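Local coordinates for DUF2235 domain-containing protein (Pseudomonas aeruginosa, PDB 4O5P) that is a type VI secretion phospholipase effector, Tle1, and probably hydrolyses membrane phospholipids with an alpha/beta-hydrolase catalytic domain, at residues N76-D81 against L95-I100; P117-V122 against E143-W148; G389-A394 against P569-Q574; K511-L516 against R558-E563; K518-E523 against A542-N547. All blocks are in the same frame, centred on the assembly; numbering follows the deposited sequence.

Interactions 1 and 2 come first along the chain, on loops and helices that follow strands 62-71 and 111-116 of the central mixed sheet; their centres are about 15 Å apart and N76 O meets G118 N. Interaction 3 pairs loop 389-394, after helix 379-383, with the start of helix 571-587 in the C-terminal family region. Interactions 4 and 5 both use helix 507-528, with centres about 8 Å apart, and fall in sequence between the two halves of interaction 3. E563 of interaction 4 touches both interactions 1 and 2. Among these contacts, the hydrolase part and the C-terminal region are thus joined around E563 and at loop 389-394.

Interaction 1: N76-D81 against L95-I100; sequences NNDKAD and LIHASI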
# COMPACT_ATOMS: atom_id res chain seq x y z
N ASN A 76 3.59 5.76 6.12
CA ASN A 76 2.97 5.81 7.44
C ASN A 76 3.84 5.15 8.50
O ASN A 76 4.19 3.97 8.39
CB ASN A 76 1.62 5.10 7.42
CG ASN A 76 0.68 5.68 6.41
OD1 ASN A 76 0.50 5.12 5.34
ND2 ASN A 76 0.06 6.80 6.74
N ASN A 77 4.15 5.90 9.56
CA ASN A 77 4.94 5.37 10.66
C ASN A 77 4.31 5.84 11.97
O ASN A 77 4.27 7.04 12.23
CB ASN A 77 6.37 5.89 10.55
CG ASN A 77 7.26 5.39 11.67
OD1 ASN A 77 7.14 5.84 12.81
ND2 ASN A 77 8.17 4.48 11.35
N ASP A 78 3.81 4.90 12.78
CA ASP A 78 3.04 5.25 13.97
C ASP A 78 3.80 6.12 14.96
O ASP A 78 3.29 7.14 15.41
CB ASP A 78 2.49 3.99 14.67
CG ASP A 78 1.49 4.33 15.75
OD1 ASP A 78 0.85 5.39 15.66
OD2 ASP A 78 1.32 3.55 16.71
N LYS A 79 5.03 5.72 15.28
CA LYS A 79 5.89 6.49 16.20
C LYS A 79 5.99 7.94 15.74
O LYS A 79 5.74 8.88 16.50
CB LYS A 79 7.30 5.89 16.26
CG LYS A 79 7.40 4.45 16.81
CD LYS A 79 8.85 3.96 16.78
CE LYS A 79 9.00 2.55 17.34
NZ LYS A 79 8.46 2.43 18.72
N ALA A 80 6.36 8.13 14.47
CA ALA A 80 6.53 9.47 13.91
C ALA A 80 5.21 10.24 13.84
O ALA A 80 5.07 11.33 14.41
CB ALA A 80 7.15 9.37 12.53
N ASP A 81 4.24 9.67 13.14
CA ASP A 81 2.99 10.35 12.85
C ASP A 81 2.10 10.67 14.07
O ASP A 81 1.31 11.61 14.02
CB ASP A 81 2.20 9.55 11.80
CG ASP A 81 2.92 9.50 10.47
OD1 ASP A 81 3.53 10.54 10.08
OD2 ASP A 81 2.90 8.44 9.80
N LEU A 95 -6.30 0.74 14.62
CA LEU A 95 -6.79 -0.60 14.94
C LEU A 95 -5.82 -1.40 15.82
O LEU A 95 -6.26 -2.23 16.64
CB LEU A 95 -7.09 -1.38 13.66
CG LEU A 95 -8.31 -0.86 12.91
CD1 LEU A 95 -8.40 -1.50 11.53
CD2 LEU A 95 -9.57 -1.12 13.74
N ILE A 96 -4.52 -1.16 15.63
CA ILE A 96 -3.50 -1.76 16.49
C ILE A 96 -3.56 -1.18 17.92
O ILE A 96 -3.51 -1.92 18.90
CB ILE A 96 -2.10 -1.63 15.87
CG1 ILE A 96 -1.99 -2.54 14.64
CG2 ILE A 96 -1.03 -2.00 16.89
CD1 ILE A 96 -2.12 -4.02 14.98
N HIS A 97 -3.68 0.14 18.04
CA HIS A 97 -3.85 0.80 19.33
C HIS A 97 -5.05 0.22 20.09
O HIS A 97 -5.00 0.06 21.31
CB HIS A 97 -4.10 2.30 19.15
CG HIS A 97 -2.98 3.04 18.49
ND1 HIS A 97 -3.14 4.29 17.93
CD2 HIS A 97 -1.67 2.72 18.33
CE1 HIS A 97 -1.99 4.71 17.45
NE2 HIS A 97 -1.08 3.77 17.67
N ALA A 98 -6.13 -0.08 19.36
CA ALA A 98 -7.36 -0.62 19.96
C ALA A 98 -7.38 -2.14 20.04
O ALA A 98 -8.38 -2.74 20.46
CB ALA A 98 -8.58 -0.14 19.17
N SER A 99 -6.28 -2.77 19.63
CA SER A 99 -6.17 -4.23 19.73
C SER A 99 -5.54 -4.66 21.07
O SER A 99 -4.69 -3.97 21.63
CB SER A 99 -5.36 -4.80 18.56
OG SER A 99 -6.13 -4.84 17.36
N ILE A 100 -5.98 -5.80 21.57
CA ILE A 100 -5.45 -6.38 22.80
C ILE A 100 -4.16 -7.15 22.47
O ILE A 100 -4.05 -7.72 21.39
CB ILE A 100 -6.51 -7.32 23.41
CG1 ILE A 100 -7.79 -6.52 23.72
CG2 ILE A 100 -5.98 -8.03 24.66
CD1 ILE A 100 -9.03 -7.39 23.88
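H97 donates a hydrogen bond from NE2 to D78 OD2, a His-carboxylate pair between two short helices in the beta-alpha-beta crossover that links the parallel neighbouring strands 62-71 and 111-116 of the hydrolase sheet. The bond is short and nearly straight: NE2 to OD2 is 2.6 Å, with 164° at the hydrogen. D78 OD2 lies close to the plane of the imidazole, at its edge, whereas the ring nitrogen reaches that oxygen on the syn side from somewhat above the carboxylate plane; the two flat groups are twisted 36° apart. The side chains approach from opposite directions, and D78 spans the gap because its CG stands anti to the backbone N (chi1 -170°). On the far side of the ring, H97 ND1 is hydrogen-bonded to E446, so two carboxylates fix the ring's rotation and may favour the charged imidazolium. Both D78 and H97 also rest on C89. Further out, the helix carrying D78 is pinned at its start. The hydroxyl of Y115 is bonded to D78 N, and D81, in a salt bridge with K564, takes N77 N on its OD2 at 2.8 Å. N77 is the N-cap, its OD1 accepting from A80 N at 2.9 Å with the donor tilted only slightly from the carbonyl plane.

Interaction 2: P117-V122 against E143-W148; sequences PGVGTV and ENRINW
R145 drives its extended side chain from helix 139-162 into the backbone of the loop 117-122, and the guanidinium is where the contact is tight. NE donates to P117 O at 2.9 Å, with 148° at the hydrogen; the oxygen lies in the guanidinium plane, although NE itself sits tilted from the plane of that carbonyl. NH2 adds a weak bond to G118 O at 3.2 Å. T121 O also lies in plane at the guanidinium edge, but its angle to NH2 is poor for a bond. One face is covered by V119, whose CA stands 3.5 Å above the plane, toward the rim, while V119 CG1 packs on R145 CD at 3.7 Å. The loop owes its shape to a type II beta turn from G118 to T121, with G120 at the positive-phi position, and G118 O also accepts from T121 OG1 at 2.6 Å, in its carbonyl plane and on a lone pair. This turn follows strand 111-116 of the alpha/beta-hydrolase sheet, and V119 lies near the probable Ser-His-Asp triad. R145 NH1 turns to other partners, a salt bridge with E128 and the carbonyl of G141. The packing is looser one helical turn on: W148 points its CB toward the loop, yet its CH2 stays 5.9 Å from P117 CD. Here F123 touches P117 and meets the indole edge-to-face, and W148 NE1 is hydrogen-bonded to D125.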
# COMPACT_ATOMS: atom_id res chain seq x y z
N PRO A 117 5.78 -0.72 10.63
CA PRO A 117 5.78 0.58 9.94
C PRO A 117 5.72 0.47 8.43
O PRO A 117 6.15 -0.53 7.85
CB PRO A 117 7.13 1.21 10.34
CG PRO A 117 7.93 0.11 10.98
CD PRO A 117 6.96 -0.89 11.50
N GLY A 118 5.23 1.52 7.79
CA GLY A 118 5.13 1.53 6.35
C GLY A 118 6.46 1.65 5.61
O GLY A 118 7.45 2.16 6.15
N VAL A 119 6.47 1.19 4.37
CA VAL A 119 7.64 1.33 3.52
C VAL A 119 7.96 2.80 3.35
O VAL A 119 7.05 3.64 3.34
CB VAL A 119 7.43 0.71 2.13
CG1 VAL A 119 7.43 -0.80 2.23
CG2 VAL A 119 6.13 1.23 1.50
N GLY A 120 9.24 3.12 3.24
CA GLY A 120 9.66 4.51 3.09
C GLY A 120 9.90 5.18 4.43
O GLY A 120 10.33 6.34 4.49
N THR A 121 9.61 4.45 5.50
CA THR A 121 9.88 4.93 6.84
C THR A 121 10.85 3.99 7.54
O THR A 121 10.97 2.81 7.18
CB THR A 121 8.60 5.08 7.68
OG1 THR A 121 8.13 3.79 8.08
CG2 THR A 121 7.52 5.80 6.89
N VAL A 122 11.56 4.52 8.52
CA VAL A 122 12.58 3.77 9.24
C VAL A 122 12.00 2.55 10.00
O VAL A 122 10.94 2.65 10.64
CB VAL A 122 13.37 4.71 10.18
CG1 VAL A 122 14.15 3.93 11.19
CG2 VAL A 122 14.29 5.63 9.36
N GLU A 143 9.23 -6.78 0.97
CA GLU A 143 9.57 -8.18 1.27
C GLU A 143 10.07 -8.39 2.70
O GLU A 143 9.67 -9.34 3.38
CB GLU A 143 10.59 -8.73 0.27
CG GLU A 143 11.17 -10.08 0.66
CD GLU A 143 12.20 -10.60 -0.33
OE1 GLU A 143 13.19 -9.89 -0.61
OE2 GLU A 143 12.03 -11.72 -0.85
N ASN A 144 10.95 -7.50 3.15
CA ASN A 144 11.48 -7.58 4.51
C ASN A 144 10.40 -7.38 5.57
O ASN A 144 10.47 -7.98 6.65
CB ASN A 144 12.58 -6.53 4.73
CG ASN A 144 13.81 -6.80 3.90
OD1 ASN A 144 14.06 -7.93 3.45
ND2 ASN A 144 14.61 -5.76 3.69
N ARG A 145 9.42 -6.53 5.27
CA ARG A 145 8.28 -6.35 6.18
C ARG A 145 7.38 -7.59 6.28
O ARG A 145 6.95 -7.98 7.38
CB ARG A 145 7.48 -5.10 5.78
CG ARG A 145 8.25 -3.81 6.10
CD ARG A 145 7.57 -2.56 5.50
NE ARG A 145 8.22 -1.34 5.98
CZ ARG A 145 9.45 -0.97 5.64
NH1 ARG A 145 10.19 -1.72 4.83
NH2 ARG A 145 9.94 0.17 6.11
N ILE A 146 7.10 -8.21 5.14
CA ILE A 146 6.37 -9.48 5.12
C ILE A 146 7.11 -10.54 5.95
O ILE A 146 6.53 -11.22 6.80
CB ILE A 146 6.17 -9.98 3.67
CG1 ILE A 146 5.32 -8.97 2.88
CG2 ILE A 146 5.45 -11.32 3.65
CD1 ILE A 146 5.53 -9.06 1.39
N ASN A 147 8.41 -10.66 5.72
CA ASN A 147 9.18 -11.68 6.43
C ASN A 147 9.32 -11.43 7.93
O ASN A 147 9.29 -12.38 8.74
CB ASN A 147 10.54 -11.92 5.74
CG ASN A 147 10.38 -12.67 4.42
OD1 ASN A 147 9.48 -13.50 4.29
ND2 ASN A 147 11.23 -12.38 3.43
N TRP A 148 9.46 -10.16 8.31
CA TRP A 148 9.39 -9.74 9.70
C TRP A 148 8.07 -10.23 10.29
O TRP A 148 8.03 -10.80 11.38
CB TRP A 148 9.42 -8.21 9.79
CG TRP A 148 9.41 -7.67 11.20
CD1 TRP A 148 10.50 -7.52 12.01
CD2 TRP A 148 8.28 -7.22 11.95
NE1 TRP A 148 10.12 -7.00 13.23
CE2 TRP A 148 8.76 -6.81 13.22
CE3 TRP A 148 6.91 -7.13 11.69
CZ2 TRP A 148 7.91 -6.32 14.21
CZ3 TRP A 148 6.07 -6.65 12.68
CH2 TRP A 148 6.57 -6.25 13.93

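Interaction 3: G389-A394 against P569-Q574; sequences GNQGKA and PLDQRQ
The D571 carboxylate is approached from above its plane, where the backbone N-H of Q391 points at OD2, 66° out of that plane. The bond is otherwise sound, 2.9 Å from Q391 N to D571 OD2 with 158° at the hydrogen. Q391 then lays its side chain across the aspartate at about a right angle, CG 3.8 Å from D571 OD1, with the amide and carboxylate planes turned 65° apart. A water molecule ties the ends together: it accepts from Q391 NE2 at 2.9 Å and donates to D571 OD1 at 2.5 Å and to Q574 OE1 at 3.0 Å. At the far end of the amide, Q391 OE1 accepts from the backbone N of D661, so both polar atoms of the amide have partners. D504 receives the N-H groups of Q572 and R573, which settles the first turn of the helix. On the loop side, the bonds G392 N to G389 O and K393 N to N390 O fold a tight turn. A first-turn aspartate of helix 571-587 thus grips a backbone amide in a turn of the catalytic region, a junction between the hydrolase and C-terminal parts.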
# COMPACT_ATOMS: atom_id res chain seq x y z
N GLY A 389 -7.01 19.42 9.40
CA GLY A 389 -6.77 20.66 8.68
C GLY A 389 -5.93 20.56 7.41
O GLY A 389 -5.85 21.55 6.67
N ASN A 390 -5.31 19.41 7.17
CA ASN A 390 -4.54 19.16 5.94
C ASN A 390 -5.40 19.53 4.74
O ASN A 390 -6.55 19.09 4.65
CB ASN A 390 -4.22 17.66 5.86
CG ASN A 390 -2.87 17.37 5.22
OD1 ASN A 390 -2.41 18.10 4.34
ND2 ASN A 390 -2.23 16.29 5.66
N GLN A 391 -4.87 20.38 3.86
CA GLN A 391 -5.60 20.83 2.66
C GLN A 391 -6.95 21.45 2.99
O GLN A 391 -7.84 21.48 2.13
CB GLN A 391 -5.79 19.66 1.68
CG GLN A 391 -4.53 19.31 0.88
CD GLN A 391 -4.69 18.11 -0.04
OE1 GLN A 391 -5.68 17.37 0.02
NE2 GLN A 391 -3.71 17.91 -0.90
N GLY A 392 -7.11 21.92 4.23
CA GLY A 392 -8.37 22.49 4.67
C GLY A 392 -9.47 21.46 4.86
O GLY A 392 -10.65 21.81 4.85
N LYS A 393 -9.09 20.19 5.00
CA LYS A 393 -10.08 19.16 5.28
C LYS A 393 -10.08 18.87 6.78
O LYS A 393 -9.04 18.95 7.41
CB LYS A 393 -9.79 17.90 4.49
CG LYS A 393 -9.42 18.15 3.03
CD LYS A 393 -10.55 18.74 2.21
CE LYS A 393 -9.98 19.25 0.86
NZ LYS A 393 -11.02 19.26 -0.23
N ALA A 394 -11.26 18.55 7.33
CA ALA A 394 -11.40 18.22 8.75
C ALA A 394 -10.73 19.25 9.66
O ALA A 394 -10.06 18.90 10.64
CB ALA A 394 -10.87 16.84 9.04
N PRO A 569 4.47 21.90 5.20
CA PRO A 569 3.12 22.38 4.88
C PRO A 569 3.16 23.32 3.68
O PRO A 569 3.51 24.48 3.85
CB PRO A 569 2.74 23.19 6.13
CG PRO A 569 3.57 22.61 7.22
CD PRO A 569 4.87 22.26 6.57
N LEU A 570 2.80 22.82 2.49
CA LEU A 570 2.69 23.70 1.32
C LEU A 570 1.33 23.51 0.64
O LEU A 570 1.23 23.58 -0.59
CB LEU A 570 3.82 23.43 0.32
CG LEU A 570 5.26 23.57 0.81
CD1 LEU A 570 6.23 23.26 -0.31
CD2 LEU A 570 5.54 24.96 1.37
N ASP A 571 0.29 23.29 1.43
CA ASP A 571 -1.02 22.99 0.88
C ASP A 571 -1.61 24.08 -0.01
O ASP A 571 -2.29 23.78 -0.99
CB ASP A 571 -2.00 22.59 1.99
CG ASP A 571 -1.67 21.22 2.59
OD1 ASP A 571 -1.05 20.39 1.88
OD2 ASP A 571 -2.03 20.99 3.76
N GLN A 572 -1.35 25.35 0.30
CA GLN A 572 -1.84 26.42 -0.57
C GLN A 572 -1.20 26.39 -1.96
O GLN A 572 -1.91 26.33 -2.96
CB GLN A 572 -1.63 27.79 0.08
CG GLN A 572 -2.32 27.93 1.42
CD GLN A 572 -2.02 29.27 2.07
OE1 GLN A 572 -0.85 29.66 2.19
NE2 GLN A 572 -3.08 29.97 2.50
N ARG A 573 0.14 26.41 -2.02
CA ARG A 573 0.83 26.40 -3.31
C ARG A 573 0.48 25.14 -4.08
O ARG A 573 0.26 25.18 -5.28
CB ARG A 573 2.35 26.54 -3.12
CG ARG A 573 3.23 25.64 -4.02
CD ARG A 573 3.27 26.12 -5.47
NE ARG A 573 4.18 25.36 -6.34
CZ ARG A 573 3.80 24.71 -7.44
NH1 ARG A 573 2.53 24.71 -7.81
NH2 ARG A 573 4.69 24.06 -8.18
N GLN A 574 0.39 24.02 -3.37
CA GLN A 574 0.14 22.74 -4.04
C GLN A 574 -1.28 22.63 -4.56
O GLN A 574 -1.51 22.19 -5.69
CB GLN A 574 0.49 21.57 -3.12
CG GLN A 574 1.99 21.44 -2.89
CD GLN A 574 2.35 20.42 -1.83
OE1 GLN A 574 1.47 19.91 -1.10
NE2 GLN A 574 3.64 20.12 -1.71
O HOH W 1 -1.42 19.63 -0.44

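Interaction 4: K511-L516 against R558-E563; sequences KAWEAL and RDLRVE
W513 and L516, one helical turn apart on helix 507-528, receive L560 from the loop that leads from helix 538-550 to helix 571-587, a helix-loop packing contact of the C-terminal region. CD2 of L560 lies 4.1 Å from W513 CE3, at the ring edge and near the indole plane, and its CG is equally far from W513 CZ3. The other branch, CD1, reaches past the tryptophan to the helix backbone, 3.9 Å from L516 O and 4.2 Å from L516 CB. D559, just before it in the loop, touches the far end of the same indole, its CB 3.8 Å from W513 CH2, with the carboxylate and ring planes only 18° apart. The indole swings toward the loop with its CG beside the backbone N of W513 (chi1 -80°). This loop folds back over the helix, and H517 clasps it by a bond from NE2 to the carbonyl of R561. Nearer the start of helix 571-587, the ring of F566 meets W513 with the two planes about 15° apart. L516 also packs on W544 and N547 of helix 538-550, so its side chain lies in the joint between that helix and helix 507-528. Beyond L560, E563 shares a backbone hydrogen bond with V122 of the hydrolase region.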
# COMPACT_ATOMS: atom_id res chain seq x y z
N LYS A 511 13.58 25.57 4.60
CA LYS A 511 14.99 25.25 4.39
C LYS A 511 15.66 24.81 5.68
O LYS A 511 16.43 23.84 5.70
CB LYS A 511 15.73 26.47 3.82
CG LYS A 511 15.90 26.46 2.31
CD LYS A 511 14.59 26.69 1.58
CE LYS A 511 14.86 27.08 0.12
NZ LYS A 511 13.64 27.61 -0.57
N ALA A 512 15.35 25.52 6.77
CA ALA A 512 15.89 25.18 8.08
C ALA A 512 15.54 23.75 8.51
O ALA A 512 16.43 22.91 8.65
CB ALA A 512 15.41 26.18 9.13
N TRP A 513 14.26 23.50 8.72
CA TRP A 513 13.77 22.16 9.06
C TRP A 513 14.39 21.10 8.15
O TRP A 513 14.85 20.06 8.64
CB TRP A 513 12.24 22.07 8.96
CG TRP A 513 11.49 22.61 10.15
CD1 TRP A 513 10.69 23.72 10.18
CD2 TRP A 513 11.45 22.05 11.47
NE1 TRP A 513 10.16 23.89 11.44
CE2 TRP A 513 10.62 22.88 12.24
CE3 TRP A 513 12.04 20.94 12.07
CZ2 TRP A 513 10.36 22.62 13.59
CZ3 TRP A 513 11.80 20.70 13.41
CH2 TRP A 513 10.97 21.54 14.15
N GLU A 514 14.41 21.35 6.85
CA GLU A 514 15.02 20.37 5.94
C GLU A 514 16.51 20.09 6.24
O GLU A 514 16.90 18.92 6.38
CB GLU A 514 14.81 20.76 4.48
CG GLU A 514 15.61 19.92 3.48
CD GLU A 514 15.41 18.41 3.62
OE1 GLU A 514 14.35 17.96 4.10
OE2 GLU A 514 16.34 17.66 3.25
N ALA A 515 17.33 21.13 6.36
CA ALA A 515 18.75 20.91 6.60
C ALA A 515 19.03 20.25 7.96
O ALA A 515 19.93 19.38 8.08
CB ALA A 515 19.54 22.20 6.41
N LEU A 516 18.26 20.64 8.98
CA LEU A 516 18.35 20.02 10.30
C LEU A 516 17.99 18.53 10.23
O LEU A 516 18.67 17.68 10.83
CB LEU A 516 17.40 20.70 11.30
CG LEU A 516 17.67 22.15 11.69
CD1 LEU A 516 16.55 22.71 12.57
CD2 LEU A 516 19.01 22.25 12.39
N ARG A 558 13.01 18.34 18.98
CA ARG A 558 12.37 17.05 19.23
C ARG A 558 11.12 16.86 18.36
O ARG A 558 10.51 15.79 18.37
CB ARG A 558 12.05 16.89 20.72
CG ARG A 558 11.15 17.98 21.26
CD ARG A 558 11.28 18.13 22.77
NE ARG A 558 9.97 18.22 23.42
CZ ARG A 558 9.26 19.35 23.53
NH1 ARG A 558 9.72 20.49 23.05
NH2 ARG A 558 8.08 19.32 24.14
N ASP A 559 10.75 17.89 17.60
CA ASP A 559 9.70 17.73 16.58
C ASP A 559 10.25 17.13 15.29
O ASP A 559 9.49 16.86 14.34
CB ASP A 559 8.99 19.06 16.30
CG ASP A 559 8.08 19.50 17.44
OD1 ASP A 559 8.32 19.07 18.59
OD2 ASP A 559 7.14 20.28 17.18
N LEU A 560 11.57 16.94 15.25
CA LEU A 560 12.22 16.26 14.14
C LEU A 560 11.89 14.77 14.18
O LEU A 560 12.16 14.10 15.17
CB LEU A 560 13.75 16.41 14.20
CG LEU A 560 14.44 17.53 13.42
CD1 LEU A 560 15.98 17.52 13.64
CD2 LEU A 560 14.10 17.41 11.95
N ARG A 561 11.31 14.27 13.10
CA ARG A 561 11.10 12.84 12.94
C ARG A 561 12.14 12.24 11.98
O ARG A 561 12.04 12.41 10.76
CB ARG A 561 9.67 12.52 12.48
N VAL A 562 13.12 11.55 12.54
CA VAL A 562 14.13 10.83 11.78
C VAL A 562 13.51 9.70 10.92
O VAL A 562 14.08 9.31 9.90
CB VAL A 562 15.23 10.28 12.74
CG1 VAL A 562 15.35 8.75 12.66
CG2 VAL A 562 16.57 10.98 12.51
N GLU A 563 12.34 9.21 11.34
CA GLU A 563 11.68 8.07 10.70
C GLU A 563 11.09 8.32 9.30
O GLU A 563 10.90 7.37 8.53
CB GLU A 563 10.56 7.53 11.59
CG GLU A 563 11.03 6.97 12.94
CD GLU A 563 10.84 7.96 14.08
OE1 GLU A 563 10.85 9.19 13.84
OE2 GLU A 563 10.69 7.50 15.23

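Interaction 5: K518-E523 against A542-N547; sequences KRRSRE and AEWDRN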
# COMPACT_ATOMS: atom_id res chain seq x y z
N LYS A 518 18.09 16.62 7.54
CA LYS A 518 19.14 15.98 6.75
C LYS A 518 20.29 15.55 7.65
O LYS A 518 20.63 14.34 7.73
CB LYS A 518 19.64 16.96 5.67
CG LYS A 518 20.40 16.32 4.51
CD LYS A 518 20.79 17.34 3.42
CE LYS A 518 19.61 17.78 2.55
NZ LYS A 518 18.79 18.92 3.07
N ARG A 519 20.87 16.52 8.36
CA ARG A 519 21.97 16.22 9.28
C ARG A 519 21.59 15.16 10.33
O ARG A 519 22.31 14.17 10.52
CB ARG A 519 22.47 17.51 9.95
CG ARG A 519 23.58 17.29 10.95
CD ARG A 519 24.83 16.70 10.31
NE ARG A 519 25.76 16.21 11.33
CZ ARG A 519 27.01 15.81 11.11
NH1 ARG A 519 27.52 15.84 9.88
NH2 ARG A 519 27.75 15.38 12.12
N ARG A 520 20.46 15.37 11.00
CA ARG A 520 20.03 14.48 12.08
C ARG A 520 19.84 13.03 11.60
O ARG A 520 20.15 12.06 12.31
CB ARG A 520 18.75 15.01 12.71
CG ARG A 520 18.40 14.39 14.05
CD ARG A 520 19.54 14.58 15.03
NE ARG A 520 19.13 15.37 16.19
CZ ARG A 520 19.87 16.32 16.73
NH1 ARG A 520 19.44 17.00 17.79
NH2 ARG A 520 21.07 16.60 16.21
N SER A 521 19.34 12.91 10.37
CA SER A 521 19.06 11.61 9.76
C SER A 521 20.37 10.90 9.43
O SER A 521 20.52 9.72 9.74
CB SER A 521 18.22 11.78 8.50
OG SER A 521 18.00 10.52 7.87
N ARG A 522 21.30 11.62 8.81
CA ARG A 522 22.59 11.01 8.52
C ARG A 522 23.31 10.56 9.80
O ARG A 522 23.97 9.51 9.83
CB ARG A 522 23.47 11.96 7.70
CG ARG A 522 22.99 12.18 6.26
CD ARG A 522 23.69 13.38 5.63
NE ARG A 522 23.15 13.68 4.30
CZ ARG A 522 23.81 13.46 3.16
NH1 ARG A 522 25.03 12.95 3.17
NH2 ARG A 522 23.23 13.76 2.00
N GLU A 523 23.17 11.35 10.87
CA GLU A 523 23.72 10.97 12.17
C GLU A 523 23.11 9.66 12.63
O GLU A 523 23.82 8.74 13.05
CB GLU A 523 23.42 12.04 13.23
CG GLU A 523 24.34 13.27 13.21
CD GLU A 523 23.85 14.38 14.13
OE1 GLU A 523 23.05 14.09 15.05
OE2 GLU A 523 24.25 15.54 13.92
N ALA A 542 27.65 26.56 11.89
CA ALA A 542 27.05 27.90 11.89
C ALA A 542 25.65 27.81 11.28
O ALA A 542 24.68 28.35 11.83
CB ALA A 542 27.92 28.89 11.14
N GLU A 543 25.54 27.10 10.15
CA GLU A 543 24.25 26.88 9.51
C GLU A 543 23.27 26.13 10.42
O GLU A 543 22.09 26.49 10.50
CB GLU A 543 24.43 26.13 8.20
CG GLU A 543 24.68 27.03 7.01
CD GLU A 543 23.41 27.67 6.44
OE1 GLU A 543 23.54 28.57 5.59
OE2 GLU A 543 22.29 27.26 6.82
N TRP A 544 23.77 25.10 11.10
CA TRP A 544 22.97 24.30 12.03
C TRP A 544 22.34 25.22 13.06
O TRP A 544 21.13 25.16 13.29
CB TRP A 544 23.82 23.22 12.71
CG TRP A 544 23.11 22.55 13.86
CD1 TRP A 544 23.09 22.97 15.16
CD2 TRP A 544 22.32 21.36 13.81
NE1 TRP A 544 22.34 22.10 15.93
CE2 TRP A 544 21.85 21.11 15.12
CE3 TRP A 544 21.96 20.47 12.79
CZ2 TRP A 544 21.04 20.01 15.43
CZ3 TRP A 544 21.15 19.39 13.10
CH2 TRP A 544 20.70 19.16 14.40
N ASP A 545 23.15 26.09 13.66
CA ASP A 545 22.65 26.99 14.70
C ASP A 545 21.72 28.11 14.19
O ASP A 545 20.76 28.49 14.88
CB ASP A 545 23.82 27.56 15.50
CG ASP A 545 24.68 26.47 16.12
OD1 ASP A 545 24.12 25.47 16.61
OD2 ASP A 545 25.92 26.62 16.10
N ARG A 546 22.00 28.63 12.99
CA ARG A 546 21.05 29.51 12.30
C ARG A 546 19.69 28.83 12.22
O ARG A 546 18.65 29.43 12.49
CB ARG A 546 21.50 29.80 10.86
CG ARG A 546 22.61 30.83 10.71
CD ARG A 546 22.69 31.34 9.28
NE ARG A 546 23.60 30.59 8.42
CZ ARG A 546 24.93 30.72 8.43
NH1 ARG A 546 25.53 31.56 9.27
NH2 ARG A 546 25.67 30.01 7.60
N ASN A 547 19.72 27.55 11.83
CA ASN A 547 18.50 26.76 11.61
C ASN A 547 17.75 26.47 12.90
O ASN A 547 16.52 26.61 12.97
CB ASN A 547 18.86 25.46 10.89
CG ASN A 547 19.30 25.70 9.46
OD1 ASN A 547 18.88 26.69 8.84
ND2 ASN A 547 20.14 24.83 8.93
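R519 and R520 pack against W544 where two consecutive helices of the C-terminal region, 507-528 and 538-550, meet at the protein surface. The aliphatic part of R519 does the touching: its CB and CG each lie 3.9 Å from W544 CZ3, and the side chain crosses the indole at about a right angle. R520 comes in obliquely at the neighbouring corner of the six-membered ring, NH2 3.2 Å from W544 CH2 and 3.5 Å from CZ2, its guanidinium inclined 34° to the ring plane. With CG anti to the backbone N (chi1 169°), W544 extends its six-membered ring toward helix 507-528, and both arginines meet it from the same side. Between these two helices runs a short connection, and R519 holds it as well, with NH2 bonded to the carbonyl of P534. The charged ends are gathered by E523, which lies four residues after R519 on the same helix. E523 OE2 accepts from R519 NE on its anti lone pair, at 3.1 Å and 158° at the hydrogen, while R520 NH2 makes a weaker salt bridge to E523 OE1 at 3.4 Å. This network probably steadies both guanidinium groups, that of R519 more firmly. Deeper in the interface, N547, one turn on, packs against A512 and A515 of helix 507-528.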